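Local coordinates for BepC protein (Bartonella tribocorum, PDB 4WGJ) that probably transfers AMP from ATP to threonine and tyrosine side chains of target proteins, acting through the Fic domain contained in this fragment, at residues A60-I65 / H153-G158; K118-T123 / A143-A148; M147-A152 / R161-F166. All coordinates share one frame; numbering follows the deposited sequence.

Contact 1 (A60-I65 / H153-G158). With ANP (phosphoaminophosphonic acid-adenylate ester), chain B.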
# COMPACT_ATOMS: atom_id res chain seq x y z
N ALA A 60 6.43 -10.05 3.43
CA ALA A 60 7.17 -9.59 4.59
C ALA A 60 7.80 -8.23 4.34
O ALA A 60 7.83 -7.39 5.24
CB ALA A 60 8.25 -10.61 4.99
N TYR A 61 8.32 -8.01 3.13
CA TYR A 61 8.91 -6.72 2.79
C TYR A 61 7.85 -5.61 2.78
O TYR A 61 8.09 -4.50 3.27
CB TYR A 61 9.61 -6.77 1.43
CG TYR A 61 10.38 -5.50 1.10
CD1 TYR A 61 11.45 -5.08 1.91
CD2 TYR A 61 10.07 -4.74 -0.02
CE1 TYR A 61 12.16 -3.92 1.61
CE2 TYR A 61 10.78 -3.59 -0.32
CZ TYR A 61 11.82 -3.19 0.50
OH TYR A 61 12.52 -2.04 0.20
N LEU A 62 6.68 -5.90 2.22
CA LEU A 62 5.60 -4.91 2.25
C LEU A 62 5.24 -4.52 3.69
O LEU A 62 5.03 -3.34 4.00
CB LEU A 62 4.37 -5.45 1.53
CG LEU A 62 3.22 -4.47 1.37
CD1 LEU A 62 3.63 -3.27 0.49
CD2 LEU A 62 1.99 -5.19 0.79
N SER A 63 5.18 -5.51 4.57
CA SER A 63 4.88 -5.24 5.98
C SER A 63 5.99 -4.43 6.63
O SER A 63 5.71 -3.58 7.47
CB SER A 63 4.65 -6.54 6.75
OG SER A 63 3.35 -7.04 6.42
N LEU A 64 7.23 -4.67 6.24
CA LEU A 64 8.36 -3.87 6.78
C LEU A 64 8.21 -2.41 6.34
O LEU A 64 8.43 -1.47 7.12
CB LEU A 64 9.70 -4.43 6.29
CG LEU A 64 10.90 -3.49 6.50
CD1 LEU A 64 11.18 -3.28 7.98
CD2 LEU A 64 12.13 -4.02 5.76
N ILE A 65 7.83 -2.22 5.09
CA ILE A 65 7.56 -0.88 4.59
C ILE A 65 6.44 -0.24 5.40
O ILE A 65 6.56 0.91 5.86
CB ILE A 65 7.19 -0.91 3.10
CG1 ILE A 65 8.45 -1.16 2.27
CG2 ILE A 65 6.53 0.42 2.69
CD1 ILE A 65 8.16 -1.46 0.80
N HIS A 153 -4.68 -4.88 -0.96
CA HIS A 153 -5.06 -3.88 0.05
C HIS A 153 -4.88 -4.47 1.44
O HIS A 153 -5.84 -4.55 2.21
CB HIS A 153 -6.52 -3.45 -0.18
CG HIS A 153 -6.95 -2.20 0.54
ND1 HIS A 153 -6.72 -0.94 0.04
CD2 HIS A 153 -7.65 -2.03 1.69
CE1 HIS A 153 -7.25 -0.04 0.85
NE2 HIS A 153 -7.81 -0.68 1.87
N PRO A 154 -3.66 -4.93 1.76
CA PRO A 154 -3.51 -5.82 2.92
C PRO A 154 -3.68 -5.18 4.29
O PRO A 154 -3.79 -5.93 5.26
CB PRO A 154 -2.06 -6.33 2.79
CG PRO A 154 -1.66 -6.04 1.36
CD PRO A 154 -2.39 -4.77 1.03
N PHE A 155 -3.69 -3.85 4.37
CA PHE A 155 -3.73 -3.19 5.69
C PHE A 155 -5.04 -2.45 5.93
O PHE A 155 -5.76 -2.11 4.99
CB PHE A 155 -2.54 -2.21 5.83
CG PHE A 155 -1.22 -2.85 5.52
CD1 PHE A 155 -0.57 -3.62 6.47
CD2 PHE A 155 -0.65 -2.74 4.25
CE1 PHE A 155 0.64 -4.25 6.19
CE2 PHE A 155 0.56 -3.37 3.95
CZ PHE A 155 1.19 -4.12 4.92
N ARG A 156 -5.33 -2.17 7.20
CA ARG A 156 -6.55 -1.42 7.53
C ARG A 156 -6.49 -0.00 6.94
O ARG A 156 -7.50 0.57 6.55
CB ARG A 156 -6.75 -1.38 9.05
CG ARG A 156 -7.93 -0.51 9.51
CD ARG A 156 -9.26 -0.98 8.90
NE ARG A 156 -10.37 -0.13 9.33
CZ ARG A 156 -10.64 1.07 8.82
NH1 ARG A 156 -9.88 1.59 7.86
NH2 ARG A 156 -11.68 1.77 9.29
N LYS A 157 -5.28 0.55 6.85
CA LYS A 157 -5.06 1.90 6.35
C LYS A 157 -3.59 2.01 5.97
O LYS A 157 -2.77 1.22 6.45
CB LYS A 157 -5.43 2.95 7.42
CG LYS A 157 -5.63 4.39 6.88
CD LYS A 157 -6.81 4.43 5.91
CE LYS A 157 -7.23 5.85 5.55
NZ LYS A 157 -6.13 6.60 4.87
N GLY A 158 -3.26 2.95 5.09
CA GLY A 158 -1.88 3.14 4.69
C GLY A 158 -1.45 2.29 3.50
O GLY A 158 -0.26 2.17 3.21
PG ANP B . -3.36 7.54 0.19
O1G ANP B . -2.03 8.32 0.53
O2G ANP B . -4.37 8.56 -0.27
O3G ANP B . -3.06 6.51 -0.95
PB ANP B . -3.47 5.44 2.31
O1B ANP B . -1.99 5.40 2.13
O2B ANP B . -3.89 5.45 3.81
N3B ANP B . -4.09 6.82 1.57
PA ANP B . -5.57 3.60 1.92
O1A ANP B . -6.53 4.69 2.24
O2A ANP B . -5.59 2.40 2.85
O3A ANP B . -4.08 4.12 1.70
O5' ANP B . -5.85 3.12 0.44
C5' ANP B . -5.90 4.11 -0.62
C4' ANP B . -5.77 3.47 -1.97
O4' ANP B . -7.06 2.96 -2.40
C3' ANP B . -5.29 4.43 -3.07
O3' ANP B . -4.32 3.83 -3.92
C2' ANP B . -6.59 4.76 -3.81
O2' ANP B . -6.37 5.16 -5.16
C1' ANP B . -7.32 3.43 -3.71
N9 ANP B . -8.76 3.54 -3.93
C8 ANP B . -9.58 4.55 -3.51
N7 ANP B . -10.83 4.41 -3.86
C5 ANP B . -10.84 3.22 -4.58
C6 ANP B . -11.86 2.50 -5.23
N6 ANP B . -13.14 2.90 -5.27
N1 ANP B . -11.53 1.35 -5.85
C2 ANP B . -10.25 0.95 -5.82
N3 ANP B . -9.21 1.54 -5.24
C4 ANP B . -9.57 2.67 -4.63
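Ser-63 and Phe-155 have the nearest CA atoms, 8.9 Å apart, where helix 59-70 faces the loop 153-158. The ring of Phe-155 spans this gap. Its edge meets Leu-62 in the ring plane, with CE2 of Phe-155 3.9 Å from CG of Leu-62. At the same rim, CE1 of Phe-155 lies 3.9 Å from OG of Ser-63. Leu-62 also reaches the proline: its CD2 is 3.8 Å from CG of Pro-154, and the two side chains cross at about a right angle. Leu-62 has CG anti to its backbone N (chi1 -174°), which sends CD2 toward the loop, while CD1 points to helix 159-174. CB of Pro-154 lies over one face of the Phe-155 ring, near the rim. The loop belongs to the Fic motif, HPFRKGNGRANR, from His-153. Its far side holds the nucleotide. Lys-157 NZ gives O2B of the ANP a 2.7 Å hydrogen bond, and Gly-158 N gives O2B another of 2.9 Å. The His-153 ring turns its edge to O5', with CE1 3.5 Å from O5'. Phe-155 also stacks on His-66 of helix 59-70. Pro-154 rests on Ile-113 and Leu-117 of helix 111-126, and Leu-62 on Asn-163.

Contact 2 (K118-T123 / A143-A148); sequences KQLEKT and ADVFMA
Leu-120 packs against Val-145 and Ala-148 where two helices of the Fic domain, 111-126 and 135-152, lie side by side. The contact is apolar and rests on one branch of the leucine. CD1 of Leu-120 lies 4.0 Å from CG1 of Val-145 and 4.2 Å from CG2 of Val-145. The methyl therefore sits against both arms of the valine. The Leu-120 and Val-145 side chains cross at about a right angle. A chi1 of 177° swings CG of Leu-120 opposite the backbone N and takes CD1 across to Val-145. CD1 of Leu-120 also comes 4.3 Å from CB of Ala-148, one helical turn further on. The backbones are closest here too, with CA of Leu-120 7.0 Å from CA of Ala-148.

Helix 135-152 leads into the Fic motif. The contact itself lies away from the nucleotide, with the Ala-148 side chain about 13 Å from the bound ANP. On helix 111-126, Thr-123 folds its hydroxyl back onto its own helix. Its OG1 donates to Gln-119 O at 3.2 Å, and Thr-123 N bonds the same carbonyl oxygen from the opposite face of its plane. Glu-121 OE2 accepts a hydrogen bond from Ala-59 N, at the start of helix 59-70. Val-145 also touches Met-167 of helix 159-174, and Asp-144 forms a salt bridge with Lys-205 of helix 202-211.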
# COMPACT_ATOMS: atom_id res chain seq x y z
N LYS A 118 0.84 -14.01 -2.09
CA LYS A 118 1.68 -15.15 -2.47
C LYS A 118 1.84 -15.24 -3.99
O LYS A 118 2.92 -15.54 -4.50
CB LYS A 118 1.09 -16.47 -1.92
N GLN A 119 0.76 -14.96 -4.71
CA GLN A 119 0.80 -15.03 -6.17
C GLN A 119 1.70 -13.93 -6.73
O GLN A 119 2.44 -14.14 -7.70
CB GLN A 119 -0.60 -14.93 -6.76
CG GLN A 119 -0.64 -14.94 -8.29
CD GLN A 119 0.11 -16.12 -8.89
OE1 GLN A 119 -0.10 -17.27 -8.51
NE2 GLN A 119 1.01 -15.83 -9.83
N LEU A 120 1.65 -12.76 -6.11
CA LEU A 120 2.52 -11.65 -6.51
C LEU A 120 3.98 -11.99 -6.22
O LEU A 120 4.86 -11.68 -7.01
CB LEU A 120 2.11 -10.36 -5.80
CG LEU A 120 3.02 -9.17 -6.11
CD1 LEU A 120 3.09 -8.91 -7.61
CD2 LEU A 120 2.53 -7.93 -5.38
N GLU A 121 4.23 -12.62 -5.07
CA GLU A 121 5.59 -13.04 -4.73
C GLU A 121 6.17 -13.95 -5.79
O GLU A 121 7.33 -13.81 -6.18
CB GLU A 121 5.62 -13.77 -3.39
CG GLU A 121 5.36 -12.89 -2.21
CD GLU A 121 5.36 -13.67 -0.91
OE1 GLU A 121 5.56 -14.90 -0.94
OE2 GLU A 121 5.16 -13.04 0.14
N LYS A 122 5.36 -14.89 -6.25
CA LYS A 122 5.81 -15.87 -7.24
C LYS A 122 6.13 -15.18 -8.57
O LYS A 122 7.15 -15.47 -9.20
CB LYS A 122 4.76 -16.96 -7.45
N THR A 123 5.25 -14.28 -8.98
CA THR A 123 5.46 -13.52 -10.20
C THR A 123 6.75 -12.70 -10.15
O THR A 123 7.52 -12.70 -11.11
CB THR A 123 4.28 -12.59 -10.48
OG1 THR A 123 3.10 -13.38 -10.70
CG2 THR A 123 4.54 -11.73 -11.71
N ALA A 143 3.14 -1.53 -13.51
CA ALA A 143 1.71 -1.26 -13.42
C ALA A 143 0.94 -2.51 -12.96
O ALA A 143 0.05 -2.41 -12.12
CB ALA A 143 1.16 -0.78 -14.75
N ASP A 144 1.29 -3.66 -13.53
CA ASP A 144 0.63 -4.92 -13.14
C ASP A 144 0.91 -5.23 -11.67
O ASP A 144 0.01 -5.66 -10.93
CB ASP A 144 1.10 -6.09 -14.02
CG ASP A 144 0.59 -6.01 -15.46
OD1 ASP A 144 -0.49 -5.42 -15.69
OD2 ASP A 144 1.27 -6.56 -16.35
N VAL A 145 2.15 -5.04 -11.25
CA VAL A 145 2.51 -5.33 -9.86
C VAL A 145 1.72 -4.41 -8.93
O VAL A 145 1.18 -4.83 -7.90
CB VAL A 145 4.02 -5.14 -9.61
CG1 VAL A 145 4.33 -5.18 -8.12
CG2 VAL A 145 4.80 -6.22 -10.32
N PHE A 146 1.64 -3.14 -9.30
CA PHE A 146 0.98 -2.16 -8.45
C PHE A 146 -0.51 -2.45 -8.35
O PHE A 146 -1.11 -2.33 -7.28
CB PHE A 146 1.20 -0.76 -9.00
CG PHE A 146 0.68 0.33 -8.12
CD1 PHE A 146 1.26 0.57 -6.88
CD2 PHE A 146 -0.37 1.12 -8.54
CE1 PHE A 146 0.79 1.59 -6.06
CE2 PHE A 146 -0.86 2.14 -7.73
CZ PHE A 146 -0.28 2.39 -6.49
N MET A 147 -1.13 -2.80 -9.49
CA MET A 147 -2.55 -3.15 -9.46
C MET A 147 -2.80 -4.37 -8.58
O MET A 147 -3.85 -4.45 -7.92
CB MET A 147 -3.07 -3.39 -10.89
CG MET A 147 -3.16 -2.09 -11.69
SD MET A 147 -3.91 -2.29 -13.31
CE MET A 147 -2.60 -3.15 -14.18
N ALA A 148 -1.86 -5.31 -8.56
CA ALA A 148 -2.00 -6.48 -7.69
C ALA A 148 -1.92 -6.07 -6.22
O ALA A 148 -2.71 -6.53 -5.40
CB ALA A 148 -0.95 -7.53 -8.00

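Contact 3 (M147-A152 / R161-F166); sequences MALEHA and RANRMF. With ANP (phosphoaminophosphonic acid-adenylate ester), chain B; GLY (glycine), chain D.
Leu-149 and Asn-163 bury the most surface here, and their CA atoms lie 6.3 Å apart. They join helices 135-152 and 159-174, whose local segments run nearly antiparallel at 159°. The two side chains slide past each other in opposite directions, bringing OD1 of Asn-163 to 3.5 Å from CB of Leu-149. CD1 of Leu-149 extends further, to 3.5 Å from CD1 of the Phe-166 ring, which it meets obliquely.

The amide of Asn-163 turns its nitrogen to Glu-150. ND2 of Asn-163 donates a nearly straight bond to OE2 of Glu-150 (3.0 Å, 176°). The donor comes from above the carboxylate plane, and the amide and carboxylate planes are almost perpendicular. Glu-150 bends at chi2 (-67°), curling its carboxylate toward helix 159-174. Its OE1 accepts a 2.6 Å bond from the ribose O3' of the ANP. Asn-163 is thus a second-shell residue that probably orients the carboxylate. A water joins OE2 of Glu-150, NH1 of Arg-164 and the ANP O3'.

Helix 159-174 also carries two arginines of the Fic motif, both bound to phosphates. NE of Arg-161 donates to ANP O1B (2.8 Å) and NH1 of Arg-164 to ANP O3G (2.9 Å). A bound glycine lies over one face of the Arg-164 guanidinium. Leu-62 of helix 59-70 packs on Leu-149 and Phe-166, while helix 111-126 contributes Leu-120 against Leu-149 and Leu-124 against Phe-166.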
# COMPACT_ATOMS: atom_id res chain seq x y z
N MET A 147 -1.13 -2.80 -9.49
CA MET A 147 -2.55 -3.15 -9.46
C MET A 147 -2.80 -4.37 -8.58
O MET A 147 -3.85 -4.45 -7.92
CB MET A 147 -3.07 -3.39 -10.89
CG MET A 147 -3.16 -2.09 -11.69
SD MET A 147 -3.91 -2.29 -13.31
CE MET A 147 -2.60 -3.15 -14.18
N ALA A 148 -1.86 -5.31 -8.56
CA ALA A 148 -2.00 -6.48 -7.69
C ALA A 148 -1.92 -6.07 -6.22
O ALA A 148 -2.71 -6.53 -5.40
CB ALA A 148 -0.95 -7.53 -8.00
N LEU A 149 -0.96 -5.21 -5.89
CA LEU A 149 -0.86 -4.69 -4.53
C LEU A 149 -2.12 -3.94 -4.11
O LEU A 149 -2.60 -4.09 -2.98
CB LEU A 149 0.35 -3.76 -4.40
CG LEU A 149 1.72 -4.44 -4.43
CD1 LEU A 149 2.82 -3.40 -4.61
CD2 LEU A 149 1.97 -5.25 -3.16
N GLU A 150 -2.63 -3.13 -5.03
CA GLU A 150 -3.78 -2.27 -4.74
C GLU A 150 -5.02 -3.13 -4.50
O GLU A 150 -5.83 -2.84 -3.61
CB GLU A 150 -4.02 -1.27 -5.88
CG GLU A 150 -3.11 -0.04 -5.82
CD GLU A 150 -3.39 0.85 -4.61
OE1 GLU A 150 -4.57 1.24 -4.42
OE2 GLU A 150 -2.44 1.16 -3.86
N HIS A 151 -5.17 -4.21 -5.26
CA HIS A 151 -6.36 -5.05 -5.05
C HIS A 151 -6.23 -5.82 -3.73
O HIS A 151 -7.21 -6.00 -3.02
CB HIS A 151 -6.58 -6.03 -6.20
CG HIS A 151 -7.82 -6.86 -6.05
ND1 HIS A 151 -7.83 -8.10 -5.43
CD2 HIS A 151 -9.11 -6.62 -6.40
CE1 HIS A 151 -9.06 -8.59 -5.43
NE2 HIS A 151 -9.85 -7.71 -6.01
N ALA A 152 -5.02 -6.27 -3.42
CA ALA A 152 -4.81 -7.00 -2.16
C ALA A 152 -5.14 -6.14 -0.94
O ALA A 152 -5.80 -6.61 -0.00
CB ALA A 152 -3.38 -7.52 -2.08
N ARG A 161 0.20 4.44 0.47
CA ARG A 161 1.56 4.88 0.76
C ARG A 161 2.54 3.71 0.83
O ARG A 161 3.65 3.79 0.30
CB ARG A 161 1.57 5.71 2.03
CG ARG A 161 1.03 7.13 1.77
CD ARG A 161 0.64 7.91 3.02
NE ARG A 161 -0.62 7.42 3.59
CZ ARG A 161 -1.18 7.92 4.68
NH1 ARG A 161 -0.60 8.92 5.32
NH2 ARG A 161 -2.32 7.40 5.14
N ALA A 162 2.13 2.60 1.44
CA ALA A 162 3.04 1.46 1.48
C ALA A 162 3.28 0.88 0.08
O ALA A 162 4.41 0.54 -0.28
CB ALA A 162 2.52 0.39 2.42
N ASN A 163 2.21 0.76 -0.71
CA ASN A 163 2.32 0.21 -2.05
C ASN A 163 3.18 1.08 -2.96
O ASN A 163 3.97 0.58 -3.77
CB ASN A 163 0.92 0.05 -2.66
CG ASN A 163 0.12 -1.07 -2.05
OD1 ASN A 163 0.67 -1.94 -1.37
ND2 ASN A 163 -1.19 -1.08 -2.31
N ARG A 164 3.01 2.39 -2.86
CA ARG A 164 3.82 3.29 -3.68
C ARG A 164 5.31 3.19 -3.30
O ARG A 164 6.17 3.15 -4.18
CB ARG A 164 3.31 4.73 -3.56
CG ARG A 164 1.91 4.84 -4.18
CD ARG A 164 1.48 6.26 -4.47
NE ARG A 164 1.33 7.07 -3.27
CZ ARG A 164 0.23 7.13 -2.52
NH1 ARG A 164 -0.85 6.41 -2.84
NH2 ARG A 164 0.21 7.92 -1.46
N MET A 165 5.61 3.10 -2.01
CA MET A 165 7.01 2.91 -1.62
C MET A 165 7.56 1.57 -2.10
O MET A 165 8.71 1.47 -2.54
CB MET A 165 7.16 3.04 -0.10
CG MET A 165 8.57 2.80 0.40
SD MET A 165 9.76 4.02 -0.26
CE MET A 165 9.10 5.52 0.44
N PHE A 166 6.74 0.51 -2.02
CA PHE A 166 7.14 -0.78 -2.57
C PHE A 166 7.60 -0.61 -4.03
O PHE A 166 8.61 -1.19 -4.45
CB PHE A 166 5.97 -1.76 -2.47
CG PHE A 166 6.30 -3.19 -2.84
CD1 PHE A 166 6.33 -3.60 -4.17
CD2 PHE A 166 6.49 -4.14 -1.84
CE1 PHE A 166 6.58 -4.93 -4.50
CE2 PHE A 166 6.75 -5.47 -2.16
CZ PHE A 166 6.79 -5.87 -3.49
PG ANP B . -3.36 7.54 0.19
O1G ANP B . -2.03 8.32 0.53
O2G ANP B . -4.37 8.56 -0.27
O3G ANP B . -3.06 6.51 -0.95
PB ANP B . -3.47 5.44 2.31
O1B ANP B . -1.99 5.40 2.13
O2B ANP B . -3.89 5.45 3.81
N3B ANP B . -4.09 6.82 1.57
PA ANP B . -5.57 3.60 1.92
O1A ANP B . -6.53 4.69 2.24
O2A ANP B . -5.59 2.40 2.85
O3A ANP B . -4.08 4.12 1.70
O5' ANP B . -5.85 3.12 0.44
C5' ANP B . -5.90 4.11 -0.62
C4' ANP B . -5.77 3.47 -1.97
O4' ANP B . -7.06 2.96 -2.40
C3' ANP B . -5.29 4.43 -3.07
O3' ANP B . -4.32 3.83 -3.92
C2' ANP B . -6.59 4.76 -3.81
O2' ANP B . -6.37 5.16 -5.16
C1' ANP B . -7.32 3.43 -3.71
N9 ANP B . -8.76 3.54 -3.93
C8 ANP B . -9.58 4.55 -3.51
N7 ANP B . -10.83 4.41 -3.86
C5 ANP B . -10.84 3.22 -4.58
C6 ANP B . -11.86 2.50 -5.23
N6 ANP B . -13.14 2.90 -5.27
N1 ANP B . -11.53 1.35 -5.85
C2 ANP B . -10.25 0.95 -5.82
N3 ANP B . -9.21 1.54 -5.24
C4 ANP B . -9.57 2.67 -4.63
N GLY D . -2.35 10.30 -3.39
CA GLY D . -1.18 11.08 -3.77
C GLY D . -0.26 10.30 -4.70
O GLY D . 0.79 10.78 -5.12
OXT GLY D . -0.57 9.17 -5.06
O HOH W 1 -1.93 4.36 -4.27

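In the fold
The three contacts form one continuous core within the Fic domain. Contacts 1 and 3 have centres about 8 Å apart and both touch the ANP. The loop of contact 1 supplies phosphate ligands from Lys-157 and Gly-158, and contact 3 adds a carboxylate for the ribose and two arginines for the phosphates. They meet where CD1 of Ile-65 lies 3.6 Å from CA of Phe-166. Contact 2 shares Met-147 and Ala-148 with contact 3, and their centres are about 9 Å apart. CE1 of Phe-146 packs 3.7 Å from CB of Asn-163. Contacts 1 and 2 do not touch, with centres about 14 Å apart. Contact 3 therefore lies between the outer helix pair and the loop.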